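Putative alcohol dehydrogenase (Sinorhizobium meliloti, PDB 4J6F) probably acts as an NAD(P)-dependent oxidoreductase of the medium-chain dehydrogenase/reductase family, perhaps oxidising alcohols to carbonyl compounds. Local coordinates at residues Val54-Pro59 with Glu63-Val68; Val119-Gly124 with Ala128-Arg133; Asp137-Asn142 with Ala191-Glu196; His156-Gly161 with Ala167-Asn172. All blocks are in the same frame, centred on the assembly; numbering follows the deposited sequence.

Interaction 1. Residues Val54-Pro59 with Glu63-Val68; sequences VPVPAP and EVLIKV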
loop_
_atom_site.group_PDB
_atom_site.type_symbol
_atom_site.label_atom_id
_atom_site.label_comp_id
_atom_site.label_asym_id
_atom_site.label_seq_id
_atom_site.Cartn_x
_atom_site.Cartn_y
_atom_site.Cartn_z
ATOM N N VAL A 54 38.266 1.134 24.631
ATOM C CA VAL A 54 37.908 0.981 23.229
ATOM C C VAL A 54 38.598 2.072 22.426
ATOM O O VAL A 54 38.601 3.221 22.840
ATOM C CB VAL A 54 36.391 1.158 23.065
ATOM C CG1 VAL A 54 35.948 0.848 21.649
ATOM C CG2 VAL A 54 35.648 0.301 24.068
ATOM N N PRO A 55 39.207 1.735 21.295
ATOM C CA PRO A 55 39.934 2.780 20.566
ATOM C C PRO A 55 39.024 3.957 20.218
ATOM O O PRO A 55 37.895 3.748 19.762
ATOM C CB PRO A 55 40.410 2.069 19.286
ATOM C CG PRO A 55 40.342 0.612 19.585
ATOM C CD PRO A 55 39.224 0.443 20.577
ATOM N N VAL A 56 39.506 5.176 20.470
ATOM C CA VAL A 56 38.812 6.387 20.050
ATOM C C VAL A 56 39.043 6.484 18.554
ATOM O O VAL A 56 40.181 6.385 18.106
ATOM C CB VAL A 56 39.362 7.644 20.764
ATOM C CG1 VAL A 56 38.886 8.927 20.082
ATOM C CG2 VAL A 56 38.960 7.642 22.232
ATOM N N PRO A 57 37.966 6.644 17.767
ATOM C CA PRO A 57 38.180 6.675 16.315
ATOM C C PRO A 57 38.883 7.953 15.883
ATOM O O PRO A 57 38.822 8.964 16.586
ATOM C CB PRO A 57 36.765 6.592 15.738
ATOM C CG PRO A 57 35.867 7.046 16.836
ATOM C CD PRO A 57 36.540 6.722 18.135
ATOM N N ALA A 58 39.576 7.884 14.753
ATOM C CA ALA A 58 40.256 9.045 14.188
ATOM C C ALA A 58 39.448 9.529 12.991
ATOM O O ALA A 58 39.223 8.755 12.056
ATOM C CB ALA A 58 41.670 8.680 13.758
ATOM N N PRO A 59 39.004 10.804 13.009
ATOM C CA PRO A 59 38.216 11.308 11.880
ATOM C C PRO A 59 38.980 11.176 10.561
ATOM O O PRO A 59 40.097 11.697 10.424
ATOM C CB PRO A 59 37.973 12.777 12.237
ATOM C CG PRO A 59 39.053 13.113 13.216
ATOM C CD PRO A 59 39.264 11.856 14.007
ATOM N N GLU A 63 35.330 13.809 7.705
ATOM C CA GLU A 63 34.649 13.481 8.962
ATOM C C GLU A 63 34.996 14.476 10.068
ATOM O O GLU A 63 36.052 15.110 10.041
ATOM C CB GLU A 63 35.049 12.089 9.449
ATOM C CG GLU A 63 34.481 10.915 8.669
ATOM C CD GLU A 63 35.053 9.569 9.124
ATOM O OE1 GLU A 63 34.615 8.522 8.606
ATOM O OE2 GLU A 63 35.952 9.544 9.990
ATOM N N VAL A 64 34.094 14.612 11.037
ATOM C CA VAL A 64 34.412 15.218 12.328
ATOM C C VAL A 64 34.460 14.144 13.415
ATOM O O VAL A 64 33.998 13.004 13.206
ATOM C CB VAL A 64 33.375 16.284 12.755
ATOM C CG1 VAL A 64 33.538 17.552 11.943
ATOM C CG2 VAL A 64 31.962 15.748 12.649
ATOM N N LEU A 65 35.017 14.515 14.568
ATOM C CA LEU A 65 34.936 13.691 15.775
ATOM C C LEU A 65 34.228 14.452 16.873
ATOM O O LEU A 65 34.660 15.542 17.236
ATOM C CB LEU A 65 36.327 13.304 16.250
ATOM C CG LEU A 65 36.401 12.491 17.536
ATOM C CD1 LEU A 65 36.149 11.028 17.225
ATOM C CD2 LEU A 65 37.765 12.682 18.190
ATOM N N ILE A 66 33.137 13.900 17.402
ATOM C CA ILE A 66 32.403 14.607 18.466
ATOM C C ILE A 66 32.565 13.949 19.823
ATOM O O ILE A 66 32.760 12.740 19.918
ATOM C CB ILE A 66 30.896 14.768 18.171
ATOM C CG1 ILE A 66 30.212 13.406 18.034
ATOM C CG2 ILE A 66 30.674 15.622 16.933
ATOM C CD1 ILE A 66 28.711 13.516 17.857
ATOM N N LYS A 67 32.487 14.759 20.867
ATOM C CA LYS A 67 32.402 14.243 22.216
ATOM C C LYS A 67 30.916 14.112 22.565
ATOM O O LYS A 67 30.208 15.124 22.716
ATOM C CB LYS A 67 33.137 15.160 23.193
ATOM C CG LYS A 67 32.824 14.838 24.635
ATOM C CD LYS A 67 34.005 15.008 25.572
ATOM C CE LYS A 67 33.711 14.286 26.877
ATOM N NZ LYS A 67 34.328 15.036 27.994
ATOM N N VAL A 68 30.440 12.869 22.673
ATOM C CA VAL A 68 29.011 12.610 22.863
ATOM C C VAL A 68 28.532 13.117 24.205
ATOM O O VAL A 68 29.134 12.838 25.228
ATOM C CB VAL A 68 28.656 11.117 22.780
ATOM C CG1 VAL A 68 27.153 10.950 22.609
ATOM C CG2 VAL A 68 29.401 10.442 21.640
#
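Pro57 and Pro59 lie over the side chain of Leu65, where a proline-rich segment coming off strand 53-55 passes across the start of strand 63-72 in the GroES-like part of the medium-chain dehydrogenase fold. No backbone hydrogen bond links the two segments. They are held by side-chain packing, while Val64 and Leu65 make backbone bonds to Leu168 of strand 165-169 and Val119 of strand 113-121.

The apolar part gathers around Leu65. Its CG stands anti to the backbone N (chi1 177°), which lifts the two methyls toward the prolines. CD1 meets CG of Pro57 at 4.0 Å, the two side chains crossing at about a right angle, and the same methyl also touches the carbonyl oxygen of Pro57. Further out, CD2 of Leu65 comes within 4.4 Å of Val56 CG1. Pro59 covers the base of the leucine, its CD lying 4.0 Å from Leu65 CB. The Pro59 ring then reaches back along the strand, with CB 3.7 Å from the carbonyl O of Glu63.

The polar part belongs to Glu63, whose chain is extended beyond CG and runs alongside Pro59. Its carboxylate bridges two places: OE1 forms a salt bridge with Arg158 NH1, though its modelled length is too short to trust, and OE2 accepts a hydrogen bond from the backbone N of Ala60, in the short turn joining the segments. That second bond ties the strand's first side chain to the turn before it. The same oxygen, OE2, sits 3.4 Å from CA of Pro59.

Interaction 2. Residues Val119-Gly124 with Ala128-Arg133; sequences VAVGEG and ARIGER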
loop_
_atom_site.group_PDB
_atom_site.type_symbol
_atom_site.label_atom_id
_atom_site.label_comp_id
_atom_site.label_asym_id
_atom_site.label_seq_id
_atom_site.Cartn_x
_atom_site.Cartn_y
_atom_site.Cartn_z
ATOM N N VAL A 119 35.236 17.952 18.473
ATOM C CA VAL A 119 36.508 18.184 19.152
ATOM C C VAL A 119 37.718 18.014 18.236
ATOM O O VAL A 119 38.797 18.492 18.548
ATOM C CB VAL A 119 36.673 17.282 20.397
ATOM C CG1 VAL A 119 35.679 17.667 21.475
ATOM C CG2 VAL A 119 36.511 15.812 20.040
ATOM N N ALA A 120 37.542 17.309 17.124
ATOM C CA ALA A 120 38.617 17.054 16.177
ATOM C C ALA A 120 38.010 17.035 14.788
ATOM O O ALA A 120 36.822 16.713 14.633
ATOM C CB ALA A 120 39.278 15.720 16.469
ATOM N N VAL A 121 38.813 17.370 13.781
ATOM C CA VAL A 121 38.342 17.273 12.407
ATOM C C VAL A 121 39.331 16.574 11.479
ATOM O O VAL A 121 40.528 16.646 11.685
ATOM C CB VAL A 121 37.934 18.649 11.830
ATOM C CG1 VAL A 121 37.012 19.380 12.791
ATOM C CG2 VAL A 121 39.152 19.499 11.510
ATOM N N GLY A 122 38.816 15.899 10.457
ATOM C CA GLY A 122 39.646 15.215 9.475
ATOM C C GLY A 122 39.966 16.059 8.254
ATOM O O GLY A 122 39.605 17.237 8.186
ATOM N N GLU A 123 40.583 15.416 7.267
ATOM C CA GLU A 123 41.342 16.095 6.220
ATOM C C GLU A 123 40.716 17.312 5.543
ATOM O O GLU A 123 41.273 18.404 5.618
ATOM C CB GLU A 123 41.843 15.101 5.173
ATOM C CG GLU A 123 43.176 15.506 4.561
ATOM C CD GLU A 123 43.664 14.543 3.490
ATOM O OE1 GLU A 123 44.728 14.818 2.887
ATOM O OE2 GLU A 123 42.987 13.517 3.244
ATOM N N GLY A 124 39.582 17.152 4.882
ATOM C CA GLY A 124 39.089 18.254 4.057
ATOM C C GLY A 124 38.300 19.303 4.810
ATOM O O GLY A 124 37.742 20.209 4.213
ATOM N N ALA A 128 37.476 25.506 11.873
ATOM C CA ALA A 128 36.635 26.485 12.574
ATOM C C ALA A 128 35.410 25.843 13.204
ATOM O O ALA A 128 34.782 26.433 14.084
ATOM C CB ALA A 128 36.192 27.575 11.616
ATOM N N ARG A 129 35.071 24.644 12.724
ATOM C CA ARG A 129 33.935 23.867 13.205
ATOM C C ARG A 129 34.127 23.347 14.634
ATOM O O ARG A 129 33.153 23.070 15.339
ATOM C CB ARG A 129 33.681 22.687 12.262
ATOM C CG ARG A 129 33.039 23.048 10.925
ATOM C CD ARG A 129 31.540 22.837 10.987
ATOM N NE ARG A 129 31.136 21.560 10.408
ATOM C CZ ARG A 129 30.074 20.850 10.791
ATOM N NH1 ARG A 129 29.298 21.255 11.794
ATOM N NH2 ARG A 129 29.797 19.713 10.175
ATOM N N ILE A 130 35.378 23.207 15.065
ATOM C CA ILE A 130 35.647 22.708 16.401
ATOM C C ILE A 130 34.891 23.547 17.424
ATOM O O ILE A 130 34.805 24.766 17.300
ATOM C CB ILE A 130 37.156 22.657 16.686
ATOM C CG1 ILE A 130 37.762 21.414 16.036
ATOM C CG2 ILE A 130 37.434 22.651 18.185
ATOM C CD1 ILE A 130 39.265 21.474 15.873
ATOM N N GLY A 131 34.302 22.875 18.404
ATOM C CA GLY A 131 33.590 23.552 19.484
ATOM C C GLY A 131 32.090 23.647 19.295
ATOM O O GLY A 131 31.380 24.026 20.227
ATOM N N GLU A 132 31.612 23.309 18.094
ATOM C CA GLU A 132 30.196 23.381 17.763
ATOM C C GLU A 132 29.391 22.283 18.440
ATOM O O GLU A 132 29.877 21.162 18.612
ATOM C CB GLU A 132 30.002 23.282 16.262
ATOM C CG GLU A 132 30.044 24.617 15.557
ATOM C CD GLU A 132 30.177 24.482 14.051
ATOM O OE1 GLU A 132 29.818 23.418 13.494
ATOM O OE2 GLU A 132 30.651 25.446 13.421
ATOM N N ARG A 133 28.161 22.623 18.819
ATOM C CA ARG A 133 27.212 21.676 19.382
ATOM C C ARG A 133 26.380 21.138 18.218
ATOM O O ARG A 133 25.648 21.887 17.554
ATOM C CB ARG A 133 26.345 22.369 20.437
ATOM C CG ARG A 133 25.556 21.438 21.348
ATOM C CD ARG A 133 24.185 21.067 20.772
ATOM N NE ARG A 133 23.314 22.216 20.455
ATOM C CZ ARG A 133 22.325 22.668 21.230
ATOM N NH1 ARG A 133 21.601 23.711 20.829
ATOM N NH2 ARG A 133 22.048 22.082 22.394
#
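Val119 and Ile130 bring their backbones closest, 5.4 Å between CA atoms, yet no hydrogen bond crosses between the segments. Val119 and Ala120 form a classic beta bulge opposite Leu65, near the end of strand 113-121. Segment 128-133 folds into a type II beta turn from Arg129 to Glu132, closed by Glu132 N to Arg129 O at 3.2 Å. Gly131 holds the third position of that turn with the positive phi (97°) usual there.

Ile130, at the second position, makes the side-chain contact. Its CG1 is anti to its own carbonyl carbon, beside the backbone N (chi1 -79°), and from there it meets CG1 of Val121 at 3.9 Å. On the Val119 side the isoleucine touches backbone: its CG1 and CD1 both lie 4.0 Å from the carbonyl O of Val119, whose side chain points away.

A salt bridge staples the turn's two ends. Arg129 NH1 donates to Glu132 OE1 at 2.8 Å, nearly straight at 167° and in the guanidinium plane; NH1 also reaches the carbonyl of Ala173.

Backbone bonds from Gly131 and Glu132 to Ile118 fasten the turn to strand 113-121. Helix 23-28 packs against Ile130 through Met26 and Met27, while Val119 rests on Leu65 and Lys67 of strand 63-72.

Interaction 3. Residues Asp137-Asn142 with Ala191-Glu196; sequences DFSIYN and AYLTGE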
loop_
_atom_site.group_PDB
_atom_site.type_symbol
_atom_site.label_atom_id
_atom_site.label_comp_id
_atom_site.label_asym_id
_atom_site.label_seq_id
_atom_site.Cartn_x
_atom_site.Cartn_y
_atom_site.Cartn_z
ATOM N N ASP A 137 22.767 13.577 12.203
ATOM C CA ASP A 137 21.815 12.884 11.344
ATOM C C ASP A 137 22.334 11.459 11.197
ATOM O O ASP A 137 23.372 11.233 10.586
ATOM C CB ASP A 137 21.716 13.562 9.979
ATOM C CG ASP A 137 20.907 12.752 8.973
ATOM O OD1 ASP A 137 20.400 11.656 9.315
ATOM O OD2 ASP A 137 20.778 13.222 7.826
ATOM N N PHE A 138 21.615 10.498 11.757
ATOM C CA PHE A 138 22.097 9.120 11.795
ATOM C C PHE A 138 22.144 8.425 10.417
ATOM O O PHE A 138 22.716 7.338 10.296
ATOM C CB PHE A 138 21.311 8.291 12.845
ATOM C CG PHE A 138 19.944 7.825 12.390
ATOM C CD1 PHE A 138 19.012 8.714 11.840
ATOM C CD2 PHE A 138 19.576 6.491 12.529
ATOM C CE1 PHE A 138 17.754 8.280 11.438
ATOM C CE2 PHE A 138 18.309 6.046 12.127
ATOM C CZ PHE A 138 17.394 6.946 11.588
ATOM N N SER A 139 21.565 9.051 9.387
ATOM C CA SER A 139 21.393 8.396 8.078
ATOM C C SER A 139 22.679 8.181 7.313
ATOM O O SER A 139 23.510 9.083 7.239
ATOM C CB SER A 139 20.472 9.206 7.190
ATOM O OG SER A 139 19.254 9.462 7.843
ATOM N N ILE A 140 22.845 6.981 6.758
ATOM C CA ILE A 140 23.833 6.750 5.699
ATOM C C ILE A 140 22.999 6.563 4.441
ATOM O O ILE A 140 22.291 5.582 4.318
ATOM C CB ILE A 140 24.700 5.505 5.949
ATOM C CG1 ILE A 140 25.326 5.568 7.334
ATOM C CG2 ILE A 140 25.775 5.372 4.884
ATOM C CD1 ILE A 140 25.766 4.208 7.844
ATOM N N TYR A 141 23.046 7.511 3.523
ATOM C CA TYR A 141 22.126 7.460 2.399
ATOM C C TYR A 141 22.608 6.512 1.337
ATOM O O TYR A 141 21.803 5.820 0.722
ATOM C CB TYR A 141 21.909 8.852 1.813
ATOM C CG TYR A 141 21.186 9.751 2.765
ATOM C CD1 TYR A 141 19.798 9.722 2.856
ATOM C CD2 TYR A 141 21.889 10.600 3.617
ATOM C CE1 TYR A 141 19.128 10.542 3.748
ATOM C CE2 TYR A 141 21.226 11.419 4.513
ATOM C CZ TYR A 141 19.849 11.385 4.572
ATOM O OH TYR A 141 19.190 12.198 5.457
ATOM N N ASN A 142 23.886 6.579 1.026
ATOM C CA ASN A 142 24.487 5.672 0.081
ATOM C C ASN A 142 24.083 5.982 -1.345
ATOM O O ASN A 142 24.404 5.237 -2.256
ATOM C CB ASN A 142 24.147 4.241 0.443
ATOM C CG ASN A 142 25.033 3.706 1.527
ATOM O OD1 ASN A 142 26.230 3.936 1.524
ATOM N ND2 ASN A 142 24.446 2.996 2.463
ATOM N N ALA A 191 13.268 8.625 15.514
ATOM C CA ALA A 191 11.805 8.530 15.495
ATOM C C ALA A 191 11.106 9.639 14.695
ATOM O O ALA A 191 10.103 9.361 14.028
ATOM C CB ALA A 191 11.231 8.424 16.893
ATOM N N TYR A 192 11.631 10.869 14.743
ATOM C CA TYR A 192 10.971 11.998 14.069
ATOM C C TYR A 192 11.250 12.021 12.565
ATOM O O TYR A 192 10.389 12.422 11.775
ATOM C CB TYR A 192 11.268 13.348 14.750
ATOM C CG TYR A 192 10.588 13.492 16.113
ATOM C CD1 TYR A 192 10.971 12.689 17.193
ATOM C CD2 TYR A 192 9.558 14.413 16.321
ATOM C CE1 TYR A 192 10.355 12.798 18.425
ATOM C CE2 TYR A 192 8.939 14.531 17.560
ATOM C CZ TYR A 192 9.342 13.718 18.607
ATOM O OH TYR A 192 8.746 13.793 19.854
ATOM N N LEU A 193 12.426 11.561 12.161
ATOM C CA LEU A 193 12.677 11.384 10.747
ATOM C C LEU A 193 11.728 10.315 10.222
ATOM O O LEU A 193 11.050 10.532 9.203
ATOM C CB LEU A 193 14.127 10.981 10.485
ATOM C CG LEU A 193 14.532 10.879 9.014
ATOM C CD1 LEU A 193 14.274 12.179 8.267
ATOM C CD2 LEU A 193 16.000 10.500 8.908
ATOM N N THR A 194 11.678 9.177 10.931
ATOM C CA THR A 194 10.789 8.062 10.592
ATOM C C THR A 194 9.320 8.497 10.567
ATOM O O THR A 194 8.613 8.262 9.586
ATOM C CB THR A 194 11.028 6.855 11.525
ATOM O OG1 THR A 194 12.348 6.369 11.303
ATOM C CG2 THR A 194 10.086 5.713 11.233
ATOM N N GLY A 195 8.873 9.145 11.636
ATOM C CA GLY A 195 7.575 9.820 11.649
ATOM C C GLY A 195 7.296 10.680 10.425
ATOM O O GLY A 195 6.295 10.465 9.746
ATOM N N GLU A 196 8.170 11.642 10.127
ATOM C CA GLU A 196 7.977 12.516 8.955
ATOM C C GLU A 196 7.759 11.758 7.655
ATOM O O GLU A 196 6.824 12.086 6.918
ATOM C CB GLU A 196 9.141 13.485 8.752
ATOM C CG GLU A 196 8.830 14.926 9.093
ATOM C CD GLU A 196 7.613 15.476 8.367
ATOM O OE1 GLU A 196 7.659 15.648 7.130
ATOM O OE2 GLU A 196 6.613 15.763 9.049
#
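One methyl of Leu193, CD2, touches both Phe138 and Ser139. It approaches the phenyl ring at its edge, near the ring plane, 3.8 Å from CE1, and lies 3.6 Å from OG of Ser139. Leu193 sends CG anti to the backbone N (chi1 -175°), which carries CD2 toward Phe138 and Ser139. Phe138 places its ring between its own backbone N and carbonyl carbon (chi1 79°), which swings CE1 round to the leucine.

The contact spans the two lobes expected of a medium-chain dehydrogenase: the end of strand 133-140, from the GroES-like part, meets helix 189-201, which leads on to the six-stranded parallel sheet, the probable nucleotide-binding part. Such an inter-lobe site is consistent with the cleft where relatives bind cofactor and substrate.

Behind the methyl, Asp137 sets the polar groups. Its OD1 takes two bonds: Ser139 N, from above the carboxylate plane at 2.9 Å, which makes an Asx turn, and Ser139 OG at 2.9 Å on the syn side. OD2 accepts from Tyr141 OH at 3.0 Å, also syn, and hydrogen-bonds a glycerol probably left by crystallisation. CB of Ser139 sits 3.4 Å above one face of the Tyr141 ring, offset toward its rim.

Interaction 4. Residues His156-Gly161 with Ala167-Asn172; sequences HGRDGG and ALPAEN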
loop_
_atom_site.group_PDB
_atom_site.type_symbol
_atom_site.label_atom_id
_atom_site.label_comp_id
_atom_site.label_asym_id
_atom_site.label_seq_id
_atom_site.Cartn_x
_atom_site.Cartn_y
_atom_site.Cartn_z
ATOM N N HIS A 156 24.295 1.049 13.159
ATOM C CA HIS A 156 24.186 -0.237 12.484
ATOM C C HIS A 156 25.326 -0.526 11.507
ATOM O O HIS A 156 26.060 -1.478 11.682
ATOM C CB HIS A 156 22.841 -0.387 11.776
ATOM C CG HIS A 156 22.691 -1.682 11.044
ATOM N ND1 HIS A 156 23.019 -1.827 9.718
ATOM C CD2 HIS A 156 22.274 -2.898 11.462
ATOM C CE1 HIS A 156 22.803 -3.071 9.345
ATOM N NE2 HIS A 156 22.351 -3.741 10.385
ATOM N N GLY A 157 25.490 0.311 10.493
ATOM C CA GLY A 157 26.565 0.109 9.515
ATOM C C GLY A 157 27.930 0.633 9.927
ATOM O O GLY A 157 28.917 0.421 9.229
ATOM N N ARG A 158 27.985 1.277 11.089
ATOM C CA ARG A 158 29.096 2.123 11.507
ATOM C C ARG A 158 28.813 2.452 12.976
ATOM O O ARG A 158 27.652 2.477 13.391
ATOM C CB ARG A 158 29.014 3.386 10.663
ATOM C CG ARG A 158 30.209 4.286 10.621
ATOM C CD ARG A 158 29.711 5.651 10.169
ATOM N NE ARG A 158 30.637 6.380 9.294
ATOM C CZ ARG A 158 31.755 6.986 9.695
ATOM N NH1 ARG A 158 32.489 7.627 8.813
ATOM N NH2 ARG A 158 32.156 6.961 10.965
ATOM N N ASP A 159 29.847 2.704 13.773
ATOM C CA ASP A 159 29.647 2.942 15.205
ATOM C C ASP A 159 28.825 4.189 15.533
ATOM O O ASP A 159 28.988 5.210 14.894
ATOM C CB ASP A 159 30.983 2.968 15.921
ATOM C CG ASP A 159 31.552 1.575 16.140
ATOM O OD1 ASP A 159 30.768 0.602 16.295
ATOM O OD2 ASP A 159 32.794 1.455 16.167
ATOM N N GLY A 160 27.947 4.089 16.535
ATOM C CA GLY A 160 27.017 5.170 16.917
ATOM C C GLY A 160 27.329 5.858 18.234
ATOM O O GLY A 160 28.483 5.963 18.622
ATOM N N GLY A 161 26.302 6.322 18.936
ATOM C CA GLY A 161 26.505 7.204 20.088
ATOM C C GLY A 161 26.568 6.640 21.505
ATOM O O GLY A 161 26.674 7.404 22.468
ATOM N N ALA A 167 32.867 9.201 15.443
ATOM C CA ALA A 167 33.253 9.721 14.128
ATOM C C ALA A 167 32.022 9.763 13.230
ATOM O O ALA A 167 31.149 8.908 13.353
ATOM C CB ALA A 167 34.322 8.835 13.511
ATOM N N LEU A 168 31.940 10.750 12.343
ATOM C CA LEU A 168 30.838 10.833 11.371
ATOM C C LEU A 168 31.135 11.876 10.316
ATOM O O LEU A 168 31.892 12.802 10.581
ATOM C CB LEU A 168 29.519 11.188 12.055
ATOM C CG LEU A 168 29.441 12.553 12.718
ATOM C CD1 LEU A 168 28.087 13.187 12.451
ATOM C CD2 LEU A 168 29.705 12.425 14.202
ATOM N N PRO A 169 30.528 11.756 9.121
ATOM C CA PRO A 169 30.783 12.742 8.068
ATOM C C PRO A 169 30.357 14.138 8.497
ATOM O O PRO A 169 29.307 14.293 9.132
ATOM C CB PRO A 169 29.873 12.286 6.925
ATOM C CG PRO A 169 29.502 10.882 7.232
ATOM C CD PRO A 169 29.504 10.778 8.719
ATOM N N ALA A 170 31.156 15.140 8.133
ATOM C CA ALA A 170 30.841 16.538 8.416
ATOM C C ALA A 170 29.408 16.946 8.071
ATOM O O ALA A 170 28.736 17.538 8.912
ATOM C CB ALA A 170 31.841 17.462 7.743
ATOM N N GLU A 171 28.930 16.623 6.865
ATOM C CA GLU A 171 27.536 16.957 6.460
ATOM C C GLU A 171 26.498 16.473 7.466
ATOM O O GLU A 171 25.406 17.034 7.548
ATOM C CB GLU A 171 27.130 16.399 5.077
ATOM C CG GLU A 171 28.229 16.260 4.039
ATOM C CD GLU A 171 29.080 15.024 4.273
ATOM O OE1 GLU A 171 28.642 13.916 3.873
ATOM O OE2 GLU A 171 30.185 15.166 4.861
ATOM N N ASN A 172 26.828 15.430 8.217
ATOM C CA ASN A 172 25.866 14.853 9.150
ATOM C C ASN A 172 25.835 15.496 10.549
ATOM O O ASN A 172 24.960 15.175 11.370
ATOM C CB ASN A 172 26.012 13.323 9.217
ATOM C CG ASN A 172 25.430 12.626 7.988
ATOM O OD1 ASN A 172 25.949 12.761 6.871
ATOM N ND2 ASN A 172 24.341 11.884 8.188
#
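Pro169 O accepts a backbone hydrogen bond from Asn172 N at 2.9 Å, closing the 3-10 turn that follows strand 165-169, and just ahead of this turn the guanidinium of Arg158 lies against the strand. One face of that flat group covers backbone and ring carbons: Leu168 CA is 4.0 Å above its plane and Pro169 CD 4.2 Å above it, both offset toward the rim. NH2 also meets the methyl of Ala167, 3.8 Å from CB.

Arg158 reaches across from the loop between strands 152-153 and 165-169. Its first two torsions are extended (chi1 -165°), and a bend at chi3 turns the guanidinium against the strand. NH2 comes within 3.2 Å of Ala167 O, but obliquely and at an angle too poor for a hydrogen bond.

The main polar partner of NH1 is Glu63. That residue opens strand 63-72, the antiparallel neighbour of strand 165-169, so the arginine joins a loop to two strands of the GroES-like sheet. The chemistry implies a division of labour: charge is probably met at NH1 by the Glu63 carboxylate, while the guanidinium face packs on carbon, and the Ala167 carbonyl probably adds no more than diffuse electrostatic attraction.

Overall arrangement
From the N terminus, interaction 1 closes the short turn of residues 60-62, and interaction 2 then closes residues 125-127, after strand 113-121. The two touch, since Leu65 bonds to Val119 and Ala120 across neighbouring strands. Interaction 3 opens next and spans a long excursion, from residues 137-142 to 191-196; interaction 4 falls wholly within that excursion and closes the five residues 162-166. No two contacts cross along the chain. Residues 167-172 touch interaction 1 through strand 63-72 and interaction 3 through Asn172, which bonds to the carbonyl of Asp137. Interactions 1, 2 and 4 each lay a loop or turn against strands of the GroES-like sheet, whereas interaction 3 joins that sheet to helix 189-201.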